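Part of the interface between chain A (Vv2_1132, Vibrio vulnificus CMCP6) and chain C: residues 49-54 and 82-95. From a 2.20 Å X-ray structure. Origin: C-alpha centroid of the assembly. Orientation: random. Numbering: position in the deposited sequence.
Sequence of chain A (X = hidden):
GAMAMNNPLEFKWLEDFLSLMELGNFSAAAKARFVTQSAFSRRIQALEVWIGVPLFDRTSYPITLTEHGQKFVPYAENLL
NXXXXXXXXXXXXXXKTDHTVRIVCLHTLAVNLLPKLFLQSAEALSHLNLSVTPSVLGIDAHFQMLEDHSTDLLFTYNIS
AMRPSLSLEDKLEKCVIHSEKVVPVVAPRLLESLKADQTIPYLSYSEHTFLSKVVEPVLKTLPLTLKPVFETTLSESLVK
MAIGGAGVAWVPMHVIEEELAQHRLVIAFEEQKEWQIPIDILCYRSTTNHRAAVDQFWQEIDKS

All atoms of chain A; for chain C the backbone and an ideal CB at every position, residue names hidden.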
# COMPACT_ATOMS: atom_id res chain seq x y z
N VAL A 49 15.02 0.61 -7.54
CA VAL A 49 15.29 1.41 -6.33
C VAL A 49 15.60 0.51 -5.14
O VAL A 49 16.55 0.74 -4.40
CB VAL A 49 14.10 2.33 -6.00
CG1 VAL A 49 14.30 2.92 -4.59
CG2 VAL A 49 13.96 3.43 -7.01
N TRP A 50 14.76 -0.52 -4.92
CA TRP A 50 14.94 -1.39 -3.74
C TRP A 50 16.29 -2.09 -3.78
O TRP A 50 17.01 -2.15 -2.77
CB TRP A 50 13.81 -2.43 -3.68
CG TRP A 50 13.91 -3.38 -2.51
CD1 TRP A 50 13.36 -3.20 -1.27
CD2 TRP A 50 14.59 -4.65 -2.47
NE1 TRP A 50 13.68 -4.28 -0.46
CE2 TRP A 50 14.41 -5.18 -1.17
CE3 TRP A 50 15.29 -5.40 -3.41
CZ2 TRP A 50 14.94 -6.43 -0.79
CZ3 TRP A 50 15.83 -6.64 -3.02
CH2 TRP A 50 15.65 -7.13 -1.73
N ILE A 51 16.63 -2.67 -4.93
CA ILE A 51 17.89 -3.39 -5.01
C ILE A 51 19.07 -2.42 -5.04
O ILE A 51 20.15 -2.73 -4.53
CB ILE A 51 17.88 -4.33 -6.22
CG1 ILE A 51 19.08 -5.23 -6.16
CG2 ILE A 51 17.90 -3.57 -7.51
CD1 ILE A 51 18.71 -6.62 -6.44
N GLY A 52 18.90 -1.23 -5.59
CA GLY A 52 19.94 -0.23 -5.52
C GLY A 52 20.66 0.04 -6.83
O GLY A 52 21.47 0.97 -6.87
N VAL A 53 20.43 -0.74 -7.88
CA VAL A 53 21.14 -0.58 -9.15
C VAL A 53 20.19 -0.93 -10.30
O VAL A 53 19.18 -1.62 -10.09
CB VAL A 53 22.41 -1.45 -9.23
CG1 VAL A 53 23.41 -1.09 -8.14
CG2 VAL A 53 22.05 -2.91 -9.15
N PRO A 54 20.44 -0.45 -11.52
CA PRO A 54 19.53 -0.77 -12.62
C PRO A 54 19.70 -2.22 -13.04
O PRO A 54 20.81 -2.72 -13.17
CB PRO A 54 19.97 0.18 -13.74
CG PRO A 54 21.34 0.63 -13.36
CD PRO A 54 21.38 0.63 -11.87
N UNK C 82 16.84 -15.36 2.50
CA UNK C 82 17.05 -15.18 1.07
C UNK C 82 16.89 -13.71 0.69
O UNK C 82 17.65 -13.20 -0.15
CB UNK C 82 16.08 -16.05 0.27
N UNK C 83 15.94 -13.01 1.31
CA UNK C 83 15.76 -11.59 1.01
C UNK C 83 16.95 -10.80 1.51
O UNK C 83 17.47 -9.92 0.81
CB UNK C 83 14.47 -11.06 1.63
N UNK C 84 17.42 -11.12 2.71
CA UNK C 84 18.56 -10.43 3.30
C UNK C 84 19.81 -10.59 2.44
O UNK C 84 20.47 -9.61 2.08
CB UNK C 84 18.82 -10.95 4.71
N UNK C 85 20.13 -11.83 2.09
CA UNK C 85 21.29 -12.13 1.25
C UNK C 85 21.18 -11.43 -0.10
O UNK C 85 22.18 -10.96 -0.65
CB UNK C 85 21.43 -13.64 1.05
N UNK C 86 19.97 -11.34 -0.65
CA UNK C 86 19.76 -10.62 -1.90
C UNK C 86 20.08 -9.15 -1.71
O UNK C 86 20.81 -8.56 -2.51
CB UNK C 86 18.32 -10.80 -2.40
N UNK C 87 19.55 -8.56 -0.65
CA UNK C 87 19.81 -7.16 -0.36
C UNK C 87 21.29 -6.91 -0.12
O UNK C 87 21.85 -5.93 -0.62
CB UNK C 87 19.00 -6.71 0.86
N UNK C 88 21.95 -7.81 0.61
CA UNK C 88 23.35 -7.58 0.95
C UNK C 88 24.23 -7.78 -0.26
O UNK C 88 25.07 -6.92 -0.56
CB UNK C 88 23.79 -8.51 2.08
N UNK C 89 24.04 -8.89 -1.00
CA UNK C 89 24.85 -9.15 -2.19
C UNK C 89 24.79 -8.01 -3.20
O UNK C 89 25.75 -7.81 -3.95
CB UNK C 89 24.39 -10.45 -2.86
N UNK C 90 23.68 -7.29 -3.28
CA UNK C 90 23.62 -6.21 -4.25
C UNK C 90 23.94 -4.86 -3.63
O UNK C 90 24.06 -3.88 -4.37
CB UNK C 90 22.24 -6.17 -4.90
N UNK C 91 24.08 -4.80 -2.31
CA UNK C 91 24.43 -3.53 -1.70
C UNK C 91 25.79 -3.06 -2.18
O UNK C 91 26.01 -1.86 -2.36
CB UNK C 91 24.42 -3.64 -0.17
N UNK C 92 26.71 -3.99 -2.45
CA UNK C 92 28.04 -3.60 -2.89
C UNK C 92 28.11 -3.36 -4.39
O UNK C 92 29.07 -2.72 -4.86
CB UNK C 92 29.06 -4.67 -2.49
N UNK C 93 27.13 -3.83 -5.16
CA UNK C 93 27.16 -3.62 -6.60
C UNK C 93 27.13 -2.14 -6.96
O UNK C 93 27.64 -1.76 -8.02
CB UNK C 93 25.98 -4.34 -7.26
N UNK C 94 26.57 -1.29 -6.10
CA UNK C 94 26.58 0.16 -6.36
C UNK C 94 28.00 0.73 -6.30
O UNK C 94 28.29 1.74 -6.95
CB UNK C 94 25.69 0.89 -5.35
N UNK C 95 28.88 0.09 -5.54
CA UNK C 95 30.18 0.65 -5.20
C UNK C 95 31.24 0.08 -6.13
O UNK C 95 31.67 -1.07 -5.96
CB UNK C 95 30.53 0.36 -3.74

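Chain A offers the end of a helix, with Trp A50 and Ile A51 on its last turn, then Gly A52 at positive phi and the extended Val A53.

Position 82 has nothing of chain A within 5.5 Å of its ideal CB, so many residues would do; it is Gln C82. At 83 the CB points sideways, 5.2 Å from Trp A50 CZ2, and a modest apolar side chain could touch the indole rim. Val C83 does so, its CG1 3.9 Å from Trp A50 CZ2, near the ring plane. Position 84 points away and 85 is out of reach of this part of chain A, so the contact sets no rule for Lys C84 or Val C85.

The CB of 86 points toward chain A, 4.6 Å from Trp A50 CH2. Short side chains such as Ala, Ser, Thr or Val suit a spot this near the ring. Thr C86 places CG2 4.1 Å from Trp A50 CZ3, at the ring edge, while its OG1 donates to Gln C82 O at 2.7 Å.

Position 87 starts sideways, its CB 4.2 Å from Trp A50 CH2, beside the indole face; beyond lies the carbonyl of Trp A50, free to accept at a helix end. A long side chain with a donor, Lys or Arg, fits both features. Lys C87 lays CD over the six-membered ring, 4.1 Å from its centroid, and sets NZ over the five-membered ring in a cation-pi contact, 3.5 Å from that centroid. NZ also donates to Trp A50 O at 2.9 Å. A water bridges the backbones here, donating to Ile A51 O and Lys C87 O.

Positions 88 and 89, Glu C88 and Asp C89, lie out of reach.

At 90 the CB points toward chain A, 3.5 Å from Ile A51 CG1, with Val A53 beyond: an apolar site for Leu, Met or an aromatic. Phe C90 turns one ring face to Ile A51 CD1, which sits 3.7 Å from the ring centroid, and Phe C90 CD1 lies 4.4 Å from Val A53 CG2.

Positions 91 and 92 point away and are free; they hold Ala C91 and Gln C92. At 93 the CB points toward chain A, 4.2 Å from Val A53 CG1, which favors something small. Ala C93 fits.

At 94 the CB is 4.1 Å from Val A53 CG1 and 4.5 Å from Gly A52 O, so Ala, Ser or Thr seem plausible. Ser C94 packs OG 3.5 Å from Val A53 CG1, yet the hydroxyl finds no polar partner. Position 95, Leu C95, is out of reach.

Chain C (82-95) QVKVTKEDFAQASL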
# COMPACT_ATOMS: atom_id res chain seq x y z
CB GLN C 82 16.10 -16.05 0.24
CG GLN C 82 16.40 -17.55 0.28
CD GLN C 82 15.68 -18.34 -0.81
OE1 GLN C 82 15.56 -17.88 -1.96
NE2 GLN C 82 15.19 -19.52 -0.46
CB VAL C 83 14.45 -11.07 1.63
CG1 VAL C 83 14.39 -9.55 1.48
CG2 VAL C 83 13.23 -11.74 0.99
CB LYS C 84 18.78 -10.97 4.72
CG LYS C 84 20.08 -10.56 5.42
CD LYS C 84 20.31 -11.37 6.71
CE LYS C 84 21.15 -10.59 7.73
NZ LYS C 84 20.78 -10.88 9.15
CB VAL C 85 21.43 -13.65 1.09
CG1 VAL C 85 22.27 -14.03 -0.16
CG2 VAL C 85 22.01 -14.25 2.37
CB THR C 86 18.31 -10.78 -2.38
OG1 THR C 86 18.00 -12.17 -2.58
CG2 THR C 86 18.09 -10.02 -3.67
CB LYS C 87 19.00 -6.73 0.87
CG LYS C 87 19.07 -5.25 1.17
CD LYS C 87 18.08 -4.50 0.31
CE LYS C 87 17.61 -3.18 0.93
NZ LYS C 87 16.59 -2.51 0.04
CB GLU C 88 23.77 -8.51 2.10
CG GLU C 88 23.10 -8.18 3.43
CD GLU C 88 23.43 -9.16 4.56
OE1 GLU C 88 23.68 -10.36 4.29
OE2 GLU C 88 23.44 -8.71 5.74
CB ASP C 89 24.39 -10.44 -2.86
CG ASP C 89 24.94 -11.66 -2.18
OD1 ASP C 89 25.73 -11.48 -1.23
OD2 ASP C 89 24.59 -12.79 -2.60
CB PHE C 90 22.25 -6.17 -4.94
CG PHE C 90 22.11 -7.18 -6.04
CD1 PHE C 90 22.45 -6.86 -7.34
CD2 PHE C 90 21.70 -8.47 -5.76
CE1 PHE C 90 22.34 -7.81 -8.36
CE2 PHE C 90 21.58 -9.41 -6.76
CZ PHE C 90 21.90 -9.09 -8.07
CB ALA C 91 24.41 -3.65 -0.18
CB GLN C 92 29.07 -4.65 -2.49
CG GLN C 92 29.67 -4.39 -1.11
CD GLN C 92 30.54 -3.15 -1.08
OE1 GLN C 92 30.50 -2.37 -0.13
NE2 GLN C 92 31.31 -2.96 -2.14
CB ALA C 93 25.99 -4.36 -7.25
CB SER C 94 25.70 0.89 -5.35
OG SER C 94 24.54 0.13 -5.01
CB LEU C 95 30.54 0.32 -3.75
CG LEU C 95 30.21 1.28 -2.62
CD1 LEU C 95 31.00 0.82 -1.39
CD2 LEU C 95 30.54 2.73 -2.99
O HOH W 1 20.31 -3.72 -2.16
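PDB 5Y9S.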